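Local coordinates for cell wall surface anchor family protein (Streptococcus agalactiae serogroup V, PDB 3PF2), which probably forms the shaft of a Gram-positive bacterial surface pilus as its major, backbone pilin, here as a calcium-binding C-terminal fragment with Ig-like folds, at residues P7-V13 with K30-T36; D43-I49 with L156-P162. One frame throughout, in Å; residues are numbered along the deposited sequence.

Interaction 1: residues P7-V13 with K30-T36; sequences PKTDKDV and KWFLKST. With CA (calcium ion), chain B.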
ATOM      1  N   PRO A   7      -7.651  16.244 -20.668  1.00 15.37           N
ATOM      2  CA  PRO A   7      -7.298  15.816 -19.292  1.00 14.48           C
ATOM      3  C   PRO A   7      -5.807  15.570 -18.997  1.00 13.98           C
ATOM      4  O   PRO A   7      -5.111  14.926 -19.778  1.00 13.97           O
ATOM      5  CB  PRO A   7      -8.071  14.507 -19.118  1.00 14.36           C
ATOM      6  CG  PRO A   7      -9.214  14.601 -20.095  1.00 15.21           C
ATOM      7  CD  PRO A   7      -8.634  15.326 -21.284  1.00 14.99           C
ATOM      8  N   LYS A   8      -5.344  16.124 -17.882  1.00 12.94           N
ATOM      9  CA  LYS A   8      -4.045  15.770 -17.306  1.00 12.38           C
ATOM     10  C   LYS A   8      -4.374  14.849 -16.145  1.00 11.64           C
ATOM     11  O   LYS A   8      -5.385  15.040 -15.461  1.00 12.12           O
ATOM     12  CB  LYS A   8      -3.347  17.020 -16.782  1.00 12.33           C
ATOM     13  CG  LYS A   8      -2.684  17.879 -17.851  1.00 15.34           C
ATOM     14  CD  LYS A   8      -3.716  18.714 -18.580  1.00 17.80           C
ATOM     15  CE  LYS A   8      -3.086  19.526 -19.667  1.00 19.36           C
ATOM     16  NZ  LYS A   8      -4.165  19.938 -20.606  1.00 17.22           N
ATOM     17  N   THR A   9      -3.516  13.867 -15.907  1.00 11.06           N
ATOM     18  CA  THR A   9      -3.784  12.864 -14.877  1.00 10.49           C
ATOM     19  C   THR A   9      -2.629  12.751 -13.897  1.00 10.72           C
ATOM     20  O   THR A   9      -1.498  13.068 -14.220  1.00 11.44           O
ATOM     21  CB  THR A   9      -4.081  11.474 -15.496  1.00 10.86           C
ATOM     22  OG1 THR A   9      -3.105  11.172 -16.508  1.00 10.03           O
ATOM     23  CG2 THR A   9      -5.478  11.472 -16.125  1.00  9.76           C
ATOM     24  N   ASP A  10      -2.939  12.315 -12.681  1.00 10.64           N
ATOM     25  CA  ASP A  10      -1.918  12.052 -11.667  1.00  9.92           C
ATOM     26  C   ASP A  10      -2.485  11.017 -10.718  1.00 10.13           C
ATOM     27  O   ASP A  10      -3.701  10.824 -10.656  1.00 11.03           O
ATOM     28  CB  ASP A  10      -1.589  13.331 -10.888  1.00 10.23           C
ATOM     29  CG  ASP A  10      -0.596  13.097  -9.753  1.00  8.78           C
ATOM     30  OD1 ASP A  10       0.356  12.335  -9.938  1.00  9.79           O
ATOM     31  OD2 ASP A  10      -0.750  13.690  -8.678  1.00 10.53           O
ATOM     32  N   LYS A  11      -1.613  10.369  -9.950  1.00  9.48           N
ATOM     33  CA  LYS A  11      -2.074   9.454  -8.909  1.00  9.68           C
ATOM     34  C   LYS A  11      -1.309   9.787  -7.625  1.00  9.54           C
ATOM     35  O   LYS A  11      -0.123  10.108  -7.672  1.00 10.33           O
ATOM     36  CB  LYS A  11      -1.830   7.997  -9.334  1.00  9.43           C
ATOM     37  CG  LYS A  11      -2.531   6.924  -8.473  1.00  9.07           C
ATOM     38  CD  LYS A  11      -2.187   5.516  -8.966  1.00  8.67           C
ATOM     39  CE  LYS A  11      -2.883   4.433  -8.127  1.00  9.17           C
ATOM     40  NZ  LYS A  11      -2.745   3.073  -8.733  1.00  9.62           N
ATOM     41  N   ASP A  12      -2.011   9.738  -6.497  1.00 10.20           N
ATOM     42  CA  ASP A  12      -1.417   9.922  -5.170  1.00 10.10           C
ATOM     43  C   ASP A  12      -1.724   8.693  -4.315  1.00 10.27           C
ATOM     44  O   ASP A  12      -2.469   7.803  -4.716  1.00 10.89           O
ATOM     45  CB  ASP A  12      -2.034  11.136  -4.465  1.00 10.39           C
ATOM     46  CG  ASP A  12      -1.693  12.460  -5.136  1.00 10.51           C
ATOM     47  OD1 ASP A  12      -0.791  12.492  -6.021  1.00 11.26           O
ATOM     48  OD2 ASP A  12      -2.345  13.462  -4.786  1.00 11.10           O
ATOM     49  N   VAL A  13      -1.115   8.650  -3.132  1.00  9.78           N
ATOM     50  CA  VAL A  13      -1.406   7.624  -2.150  1.00 10.13           C
ATOM     51  C   VAL A  13      -1.527   8.261  -0.779  1.00  9.95           C
ATOM     52  O   VAL A  13      -0.876   9.281  -0.499  1.00  9.53           O
ATOM     53  CB  VAL A  13      -0.329   6.521  -2.133  1.00 10.26           C
ATOM     54  CG1 VAL A  13       1.012   7.051  -1.573  1.00 11.69           C
ATOM     55  CG2 VAL A  13      -0.823   5.275  -1.394  1.00 10.07           C
ATOM     56  N   LYS A  30      -5.859   4.323   0.899  1.00 11.66           N
ATOM     57  CA  LYS A  30      -6.412   4.785  -0.373  1.00 11.87           C
ATOM     58  C   LYS A  30      -5.346   5.238  -1.351  1.00 11.85           C
ATOM     59  O   LYS A  30      -4.439   5.980  -0.973  1.00 11.25           O
ATOM     60  CB  LYS A  30      -7.372   5.936  -0.145  1.00 12.96           C
ATOM     61  CG  LYS A  30      -8.582   5.539   0.709  1.00 15.51           C
ATOM     62  CD  LYS A  30      -9.564   6.669   0.802  1.00 23.03           C
ATOM     63  CE  LYS A  30     -10.847   6.214   1.490  1.00 26.49           C
ATOM     64  NZ  LYS A  30     -10.666   6.105   2.966  1.00 31.06           N
ATOM     65  N   TRP A  31      -5.479   4.806  -2.606  1.00 11.85           N
ATOM     66  CA  TRP A  31      -4.833   5.488  -3.730  1.00 11.79           C
ATOM     67  C   TRP A  31      -5.825   6.550  -4.196  1.00 12.15           C
ATOM     68  O   TRP A  31      -7.037   6.413  -3.963  1.00 12.32           O
ATOM     69  CB  TRP A  31      -4.576   4.518  -4.875  1.00 11.76           C
ATOM     70  CG  TRP A  31      -3.676   3.360  -4.574  1.00 10.98           C
ATOM     71  CD1 TRP A  31      -4.068   2.089  -4.268  1.00 10.31           C
ATOM     72  CD2 TRP A  31      -2.240   3.345  -4.593  1.00  9.61           C
ATOM     73  NE1 TRP A  31      -2.974   1.285  -4.080  1.00 11.98           N
ATOM     74  CE2 TRP A  31      -1.836   2.030  -4.276  1.00  9.84           C
ATOM     75  CE3 TRP A  31      -1.252   4.321  -4.854  1.00 10.04           C
ATOM     76  CZ2 TRP A  31      -0.492   1.647  -4.208  1.00 10.60           C
ATOM     77  CZ3 TRP A  31       0.101   3.938  -4.773  1.00  8.83           C
ATOM     78  CH2 TRP A  31       0.460   2.609  -4.465  1.00  9.44           C
ATOM     79  N   PHE A  32      -5.334   7.601  -4.851  1.00 11.58           N
ATOM     80  CA  PHE A  32      -6.231   8.623  -5.420  1.00 11.25           C
ATOM     81  C   PHE A  32      -5.939   8.793  -6.905  1.00 11.39           C
ATOM     82  O   PHE A  32      -4.850   9.235  -7.267  1.00 10.86           O
ATOM     83  CB  PHE A  32      -6.073   9.959  -4.695  1.00 11.26           C
ATOM     84  CG  PHE A  32      -6.476   9.894  -3.250  1.00 11.54           C
ATOM     85  CD1 PHE A  32      -7.743  10.278  -2.850  1.00 12.73           C
ATOM     86  CD2 PHE A  32      -5.585   9.407  -2.298  1.00 12.96           C
ATOM     87  CE1 PHE A  32      -8.125  10.184  -1.483  1.00 14.50           C
ATOM     88  CE2 PHE A  32      -5.948   9.298  -0.950  1.00 15.14           C
ATOM     89  CZ  PHE A  32      -7.219   9.703  -0.540  1.00 14.04           C
ATOM     90  N   LEU A  33      -6.894   8.395  -7.748  1.00 11.07           N
ATOM     91  CA  LEU A  33      -6.761   8.592  -9.192  1.00 11.91           C
ATOM     92  C   LEU A  33      -7.315   9.968  -9.490  1.00 11.83           C
ATOM     93  O   LEU A  33      -8.449  10.288  -9.106  1.00 12.73           O
ATOM     94  CB  LEU A  33      -7.559   7.534  -9.957  1.00 11.99           C
ATOM     95  CG  LEU A  33      -7.078   6.074 -10.081  1.00 15.69           C
ATOM     96  CD1 LEU A  33      -6.260   5.561  -8.902  1.00 16.16           C
ATOM     97  CD2 LEU A  33      -8.198   5.095 -10.474  1.00 16.84           C
ATOM     98  N   LYS A  34      -6.531  10.795 -10.169  1.00 10.71           N
ATOM     99  CA  LYS A  34      -6.870  12.200 -10.297  1.00 10.65           C
ATOM    100  C   LYS A  34      -6.842  12.609 -11.753  1.00 11.30           C
ATOM    101  O   LYS A  34      -5.917  12.258 -12.456  1.00 11.64           O
ATOM    102  CB  LYS A  34      -5.869  13.074  -9.530  1.00 10.42           C
ATOM    103  CG  LYS A  34      -5.715  12.697  -8.047  1.00 10.53           C
ATOM    104  CD  LYS A  34      -4.300  13.051  -7.528  1.00 12.10           C
ATOM    105  CE  LYS A  34      -4.036  14.576  -7.515  1.00 10.98           C
ATOM    106  NZ  LYS A  34      -2.659  14.905  -7.027  1.00 10.43           N
ATOM    107  N   SER A  35      -7.834  13.382 -12.189  1.00 11.56           N
ATOM    108  CA  SER A  35      -7.822  13.930 -13.548  1.00 12.44           C
ATOM    109  C   SER A  35      -8.350  15.339 -13.536  1.00 12.73           C
ATOM    110  O   SER A  35      -9.302  15.639 -12.831  1.00 13.07           O
ATOM    111  CB  SER A  35      -8.730  13.111 -14.468  1.00 12.56           C
ATOM    112  OG  SER A  35      -8.665  13.614 -15.798  1.00 13.75           O
ATOM    113  N   THR A  36      -7.758  16.203 -14.343  1.00 13.00           N
ATOM    114  CA  THR A  36      -8.414  17.470 -14.639  1.00 13.62           C
ATOM    115  C   THR A  36      -9.658  17.209 -15.500  1.00 14.34           C
ATOM    116  O   THR A  36      -9.752  16.197 -16.195  1.00 14.42           O
ATOM    117  CB  THR A  36      -7.476  18.487 -15.335  1.00 13.87           C
ATOM    118  OG1 THR A  36      -7.062  17.968 -16.605  1.00 12.90           O
ATOM    119  CG2 THR A  36      -6.247  18.753 -14.493  1.00 14.58           C
TER
HETATM  120 CA    CA B   1       0.899  12.237  -7.477  1.00 11.25          CA
HETATM  121  O   HOH W   1       2.817  11.284  -8.483  1.00 13.05           O
HETATM  122  O   HOH W   2       2.011  14.310  -7.061  1.00 11.78           O
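A bend at chi3 (66°) lifts the ammonium of Lys34 between the carboxylates of Asp10 and Asp12, on one side of the facing antiparallel strand. Lys34 NZ forms a salt bridge with Asp12 OD2 at 2.7 Å and hydrogen-bonds to Asp10 OD2 at 2.8 Å, the latter through its anti lone pair; Leu119 O is a further acceptor. Both acids bind calcium: Asp10 is bidentate, Asp12 gives OD1 at 2.2 Å from the metal, and the Lys11 carbonyl O, two waters and Asp19 complete the shell. Short aspartates on alternate residues suit this task. Strand 9-13 is the outermost of an antiparallel sheet of the Ig-like, CNA-type domain. On the other face Lys11 is extended, laying CE 3.6 Å from Leu33 CD1 and its nitrogen over one face of the Trp31 indole; Val13 CG2 covers the opposite face. Lys11 NZ is covalently bonded to Asn152 CG, an isopeptide characteristic of Gram-positive pilins, and hydrogen-bonds to Asp51. The Lys8 N-H meets Thr36 OG1 almost straight (175°). The positive charge of Lys34 probably offsets part of the negative charge at the metal, while the calcium fastens strand 9-13 to the loop carrying Asp19 and the isopeptide ties it to Asn152.

Interaction 2: residues D43-I49 with L156-P162; sequences DYEKFEI and LQYDHTP. With CA (calcium ion), chain C.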
ATOM      1  N   ASP A  43     -19.243  17.333 -24.255  1.00 20.67           N
ATOM      2  CA  ASP A  43     -18.977  16.859 -25.621  1.00 21.01           C
ATOM      3  C   ASP A  43     -18.360  15.464 -25.689  1.00 19.98           C
ATOM      4  O   ASP A  43     -18.372  14.827 -26.745  1.00 19.74           O
ATOM      5  CB  ASP A  43     -18.012  17.809 -26.328  1.00 21.66           C
ATOM      6  CG  ASP A  43     -18.618  19.159 -26.648  1.00 24.96           C
ATOM      7  OD1 ASP A  43     -19.860  19.310 -26.622  1.00 28.54           O
ATOM      8  OD2 ASP A  43     -17.819  20.076 -26.939  1.00 28.89           O
ATOM      9  N   TYR A  44     -17.810  14.979 -24.575  1.00 18.91           N
ATOM     10  CA  TYR A  44     -16.968  13.786 -24.616  1.00 17.36           C
ATOM     11  C   TYR A  44     -17.763  12.521 -24.944  1.00 16.87           C
ATOM     12  O   TYR A  44     -18.896  12.359 -24.475  1.00 15.81           O
ATOM     13  CB  TYR A  44     -16.181  13.635 -23.296  1.00 17.29           C
ATOM     14  CG  TYR A  44     -14.912  14.484 -23.225  1.00 17.10           C
ATOM     15  CD1 TYR A  44     -14.935  15.857 -23.509  1.00 16.62           C
ATOM     16  CD2 TYR A  44     -13.692  13.910 -22.841  1.00 16.45           C
ATOM     17  CE1 TYR A  44     -13.770  16.635 -23.431  1.00 17.04           C
ATOM     18  CE2 TYR A  44     -12.523  14.672 -22.764  1.00 16.48           C
ATOM     19  CZ  TYR A  44     -12.564  16.018 -23.056  1.00 16.40           C
ATOM     20  OH  TYR A  44     -11.418  16.761 -22.992  1.00 16.75           O
ATOM     21  N   GLU A  45     -17.162  11.642 -25.747  1.00 15.89           N
ATOM     22  CA  GLU A  45     -17.775  10.382 -26.169  1.00 15.83           C
ATOM     23  C   GLU A  45     -17.197   9.151 -25.459  1.00 15.74           C
ATOM     24  O   GLU A  45     -17.711   8.035 -25.626  1.00 16.59           O
ATOM     25  CB  GLU A  45     -17.662  10.234 -27.700  1.00 15.91           C
ATOM     26  CG  GLU A  45     -18.170  11.460 -28.466  1.00 15.72           C
ATOM     27  CD  GLU A  45     -18.109  11.287 -29.977  1.00 16.45           C
ATOM     28  OE1 GLU A  45     -17.186  10.602 -30.462  1.00 15.05           O
ATOM     29  OE2 GLU A  45     -18.985  11.849 -30.686  1.00 16.72           O
ATOM     30  N   LYS A  46     -16.134   9.364 -24.674  1.00 15.65           N
ATOM     31  CA  LYS A  46     -15.517   8.314 -23.871  1.00 15.62           C
ATOM     32  C   LYS A  46     -14.726   8.955 -22.734  1.00 15.48           C
ATOM     33  O   LYS A  46     -14.104  10.002 -22.909  1.00 15.16           O
ATOM     34  CB  LYS A  46     -14.565   7.458 -24.714  1.00 15.49           C
ATOM     35  CG  LYS A  46     -14.138   6.153 -24.039  1.00 17.12           C
ATOM     36  CD  LYS A  46     -12.983   5.460 -24.753  1.00 17.93           C
ATOM     37  CE  LYS A  46     -13.368   4.957 -26.136  1.00 23.44           C
ATOM     38  NZ  LYS A  46     -14.574   4.071 -26.149  1.00 25.11           N
ATOM     39  N   PHE A  47     -14.773   8.327 -21.564  1.00 15.36           N
ATOM     40  CA  PHE A  47     -13.946   8.763 -20.443  1.00 15.91           C
ATOM     41  C   PHE A  47     -13.818   7.526 -19.564  1.00 16.00           C
ATOM     42  O   PHE A  47     -14.640   7.279 -18.682  1.00 16.89           O
ATOM     43  CB  PHE A  47     -14.608   9.933 -19.709  1.00 16.28           C
ATOM     44  CG  PHE A  47     -13.674  10.701 -18.811  1.00 16.24           C
ATOM     45  CD1 PHE A  47     -13.141  11.917 -19.223  1.00 16.90           C
ATOM     46  CD2 PHE A  47     -13.354  10.218 -17.544  1.00 17.77           C
ATOM     47  CE1 PHE A  47     -12.279  12.640 -18.402  1.00 18.95           C
ATOM     48  CE2 PHE A  47     -12.495  10.931 -16.712  1.00 17.99           C
ATOM     49  CZ  PHE A  47     -11.960  12.146 -17.142  1.00 19.55           C
ATOM     50  N   GLU A  48     -12.790   6.740 -19.845  1.00 16.00           N
ATOM     51  CA  GLU A  48     -12.615   5.429 -19.234  0.50 16.11           C
ATOM     52  C   GLU A  48     -11.244   5.334 -18.592  1.00 16.11           C
ATOM     53  O   GLU A  48     -10.223   5.610 -19.238  1.00 15.85           O
ATOM     54  CB  GLU A  48     -12.749   4.324 -20.285  0.50 16.48           C
ATOM     55  CG  GLU A  48     -14.147   4.135 -20.855  0.50 17.78           C
ATOM     56  CD  GLU A  48     -14.201   3.098 -21.961  0.50 19.88           C
ATOM     57  OE1 GLU A  48     -13.158   2.472 -22.249  0.50 21.42           O
ATOM     58  OE2 GLU A  48     -15.292   2.901 -22.547  0.50 19.60           O
ATOM     59  N   ILE A  49     -11.230   4.926 -17.326  1.00 15.47           N
ATOM     60  CA  ILE A  49      -9.987   4.797 -16.575  1.00 15.53           C
ATOM     61  C   ILE A  49      -9.669   3.329 -16.348  1.00 15.00           C
ATOM     62  O   ILE A  49     -10.535   2.567 -15.940  1.00 15.03           O
ATOM     63  CB  ILE A  49     -10.071   5.600 -15.261  1.00 15.58           C
ATOM     64  CG1 ILE A  49      -9.906   7.096 -15.581  1.00 16.68           C
ATOM     65  CG2 ILE A  49      -9.002   5.119 -14.246  1.00 15.96           C
ATOM     66  CD1 ILE A  49     -10.166   8.043 -14.446  1.00 17.30           C
ATOM     67  N   LEU A 156      -6.099   6.998 -18.577  1.00 12.53           N
ATOM     68  CA  LEU A 156      -7.397   7.500 -19.009  1.00 12.65           C
ATOM     69  C   LEU A 156      -7.435   7.450 -20.532  1.00 12.79           C
ATOM     70  O   LEU A 156      -6.499   7.890 -21.184  1.00 12.50           O
ATOM     71  CB  LEU A 156      -7.600   8.937 -18.523  1.00 12.97           C
ATOM     72  CG  LEU A 156      -8.755   9.737 -19.134  1.00 13.36           C
ATOM     73  CD1 LEU A 156     -10.103   9.118 -18.751  1.00 12.37           C
ATOM     74  CD2 LEU A 156      -8.703  11.193 -18.705  1.00 13.66           C
ATOM     75  N   GLN A 157      -8.501   6.874 -21.081  1.00 12.65           N
ATOM     76  CA  GLN A 157      -8.773   6.966 -22.520  1.00 13.19           C
ATOM     77  C   GLN A 157      -9.957   7.901 -22.629  1.00 13.18           C
ATOM     78  O   GLN A 157     -11.031   7.617 -22.102  1.00 13.89           O
ATOM     79  CB  GLN A 157      -9.122   5.595 -23.113  1.00 13.17           C
ATOM     80  CG  GLN A 157      -7.926   4.657 -23.338  1.00 15.27           C
ATOM     81  CD  GLN A 157      -7.053   5.060 -24.529  1.00 18.18           C
ATOM     82  OE1 GLN A 157      -7.553   5.558 -25.545  1.00 19.92           O
ATOM     83  NE2 GLN A 157      -5.745   4.842 -24.412  1.00 18.51           N
ATOM     84  N   TYR A 158      -9.750   9.044 -23.264  1.00 13.10           N
ATOM     85  CA  TYR A 158     -10.819  10.037 -23.382  1.00 13.19           C
ATOM     86  C   TYR A 158     -11.073  10.373 -24.848  1.00 13.99           C
ATOM     87  O   TYR A 158     -10.136  10.377 -25.666  1.00 13.29           O
ATOM     88  CB  TYR A 158     -10.463  11.298 -22.597  1.00 13.07           C
ATOM     89  CG  TYR A 158      -9.290  12.072 -23.157  1.00 13.61           C
ATOM     90  CD1 TYR A 158      -9.482  13.073 -24.127  1.00 14.48           C
ATOM     91  CD2 TYR A 158      -7.983  11.805 -22.722  1.00 14.98           C
ATOM     92  CE1 TYR A 158      -8.406  13.786 -24.653  1.00 13.50           C
ATOM     93  CE2 TYR A 158      -6.897  12.526 -23.242  1.00 14.60           C
ATOM     94  CZ  TYR A 158      -7.126  13.506 -24.198  1.00 14.55           C
ATOM     95  OH  TYR A 158      -6.081  14.210 -24.703  1.00 14.21           O
ATOM     96  N   ASP A 159     -12.337  10.626 -25.183  1.00 13.81           N
ATOM     97  CA  ASP A 159     -12.708  11.054 -26.525  1.00 13.83           C
ATOM     98  C   ASP A 159     -13.382  12.413 -26.390  1.00 14.69           C
ATOM     99  O   ASP A 159     -14.553  12.502 -25.968  1.00 15.65           O
ATOM    100  CB  ASP A 159     -13.632  10.013 -27.201  1.00 13.24           C
ATOM    101  CG  ASP A 159     -13.965  10.362 -28.660  1.00 11.54           C
ATOM    102  OD1 ASP A 159     -13.911  11.542 -29.016  1.00 11.61           O
ATOM    103  OD2 ASP A 159     -14.307   9.435 -29.421  1.00 14.51           O
ATOM    104  N   HIS A 160     -12.620  13.456 -26.730  1.00 14.84           N
ATOM    105  CA  HIS A 160     -13.026  14.854 -26.597  1.00 15.93           C
ATOM    106  C   HIS A 160     -13.762  15.409 -27.814  1.00 15.34           C
ATOM    107  O   HIS A 160     -14.216  16.561 -27.793  1.00 16.08           O
ATOM    108  CB  HIS A 160     -11.815  15.754 -26.267  1.00 15.82           C
ATOM    109  CG  HIS A 160     -10.969  16.139 -27.447  1.00 17.86           C
ATOM    110  ND1 HIS A 160     -11.086  17.357 -28.076  1.00 19.05           N
ATOM    111  CD2 HIS A 160      -9.954  15.494 -28.069  1.00 17.59           C
ATOM    112  CE1 HIS A 160     -10.207  17.435 -29.060  1.00 17.80           C
ATOM    113  NE2 HIS A 160      -9.515  16.313 -29.084  1.00 18.90           N
ATOM    114  N   THR A 161     -13.854  14.607 -28.870  1.00 15.99           N
ATOM    115  CA  THR A 161     -14.475  15.078 -30.118  1.00 16.04           C
ATOM    116  C   THR A 161     -15.914  14.586 -30.309  1.00 16.29           C
ATOM    117  O   THR A 161     -16.139  13.393 -30.435  1.00 17.05           O
ATOM    118  CB  THR A 161     -13.625  14.711 -31.353  1.00 15.75           C
ATOM    119  OG1 THR A 161     -13.346  13.305 -31.353  1.00 15.51           O
ATOM    120  CG2 THR A 161     -12.325  15.497 -31.346  1.00 15.45           C
ATOM    121  N   PRO A 162     -16.891  15.518 -30.351  1.00 17.00           N
ATOM    122  CA  PRO A 162     -18.286  15.132 -30.561  1.00 17.60           C
ATOM    123  C   PRO A 162     -18.553  14.874 -32.052  1.00 18.25           C
ATOM    124  O   PRO A 162     -19.450  15.477 -32.638  1.00 18.74           O
ATOM    125  CB  PRO A 162     -19.068  16.351 -30.058  1.00 17.72           C
ATOM    126  CG  PRO A 162     -18.157  17.516 -30.290  1.00 18.11           C
ATOM    127  CD  PRO A 162     -16.725  16.973 -30.215  1.00 17.17           C
TER
HETATM  128 CA    CA C   2     -14.958  11.266 -31.110  1.00 14.99          CA
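Glu45 reaches across to Asp159 and Thr161 with its whole side chain. Glu45 CB lies 3.8 Å from Asp159 CG; CG is next to the carbonyl O of Thr161, and CD is drawn closer still to that oxygen because both groups serve one calcium. At the tip the oxygens divide the work: Glu45 OE1 binds the calcium at 2.4 Å, and OE2 turns to the backbone N of Lys164. An extended chain beyond CG gives glutamate the length to span from one segment to the other. Asp159 grips the ion with both carboxylate oxygens, and Thr161 adds its carbonyl O and OG1. Asp163, Ala165 and Asn167 supply the other three ligands, all from the loop that follows. Asp159 OD1 also accepts the N-H of Thr161, an Asx turn that folds the chain back on the site.

The calcium sits where the chain enters strand 46-52 and leaves strand 155-159, its antiparallel neighbour, at one end of an Ig-like domain. Within the sheet Glu48 and Gln157 form a hydrogen-bonded pair, with Gln157 N 2.8 Å from Glu48 O. Glu45 N donates to Asp159 O. Apolar residues take the inward face: Leu156, with CG anti to N (chi1 167°), sets CD1 over the centre of the Phe47 ring, 3.6 Å from Phe47 CE2, and 3.8 Å from Ile49 CG1. Ser35 and Leu132 pack against Phe47 from the other sheet. Nearer the ion, one face of the Tyr44 ring is covered by His160, whose CA is over the ring centre and whose CB is 3.3 Å from Tyr44 CZ. The same ring brings Tyr44 CE2 to 3.7 Å from Tyr158 CD1, and the Tyr158 hydroxyl is hydrogen-bonded to Glu6.

Overall arrangement
Interactions 1 and 2 follow one another along the chain and lie in the two facing sheets of one Ig-like domain, their centres about 17 Å apart. Strands 29-35 and 46-52 are consecutive, so the chain passes directly from one sheet to the other. Pro7 joins the two contacts: its CB is 3.4 Å from Leu156 CD2, and its CD is 3.6 Å from Tyr44 OH. Ser35 OG also touches Leu156 CD2, at 3.8 Å. The two calcium sites are separate, their ions 28.5 Å apart; the nearest side-chain atom of Pro7 is about 12 Å from the ion of interaction 2, and that of Ile49 about 14 Å from the ion of interaction 1.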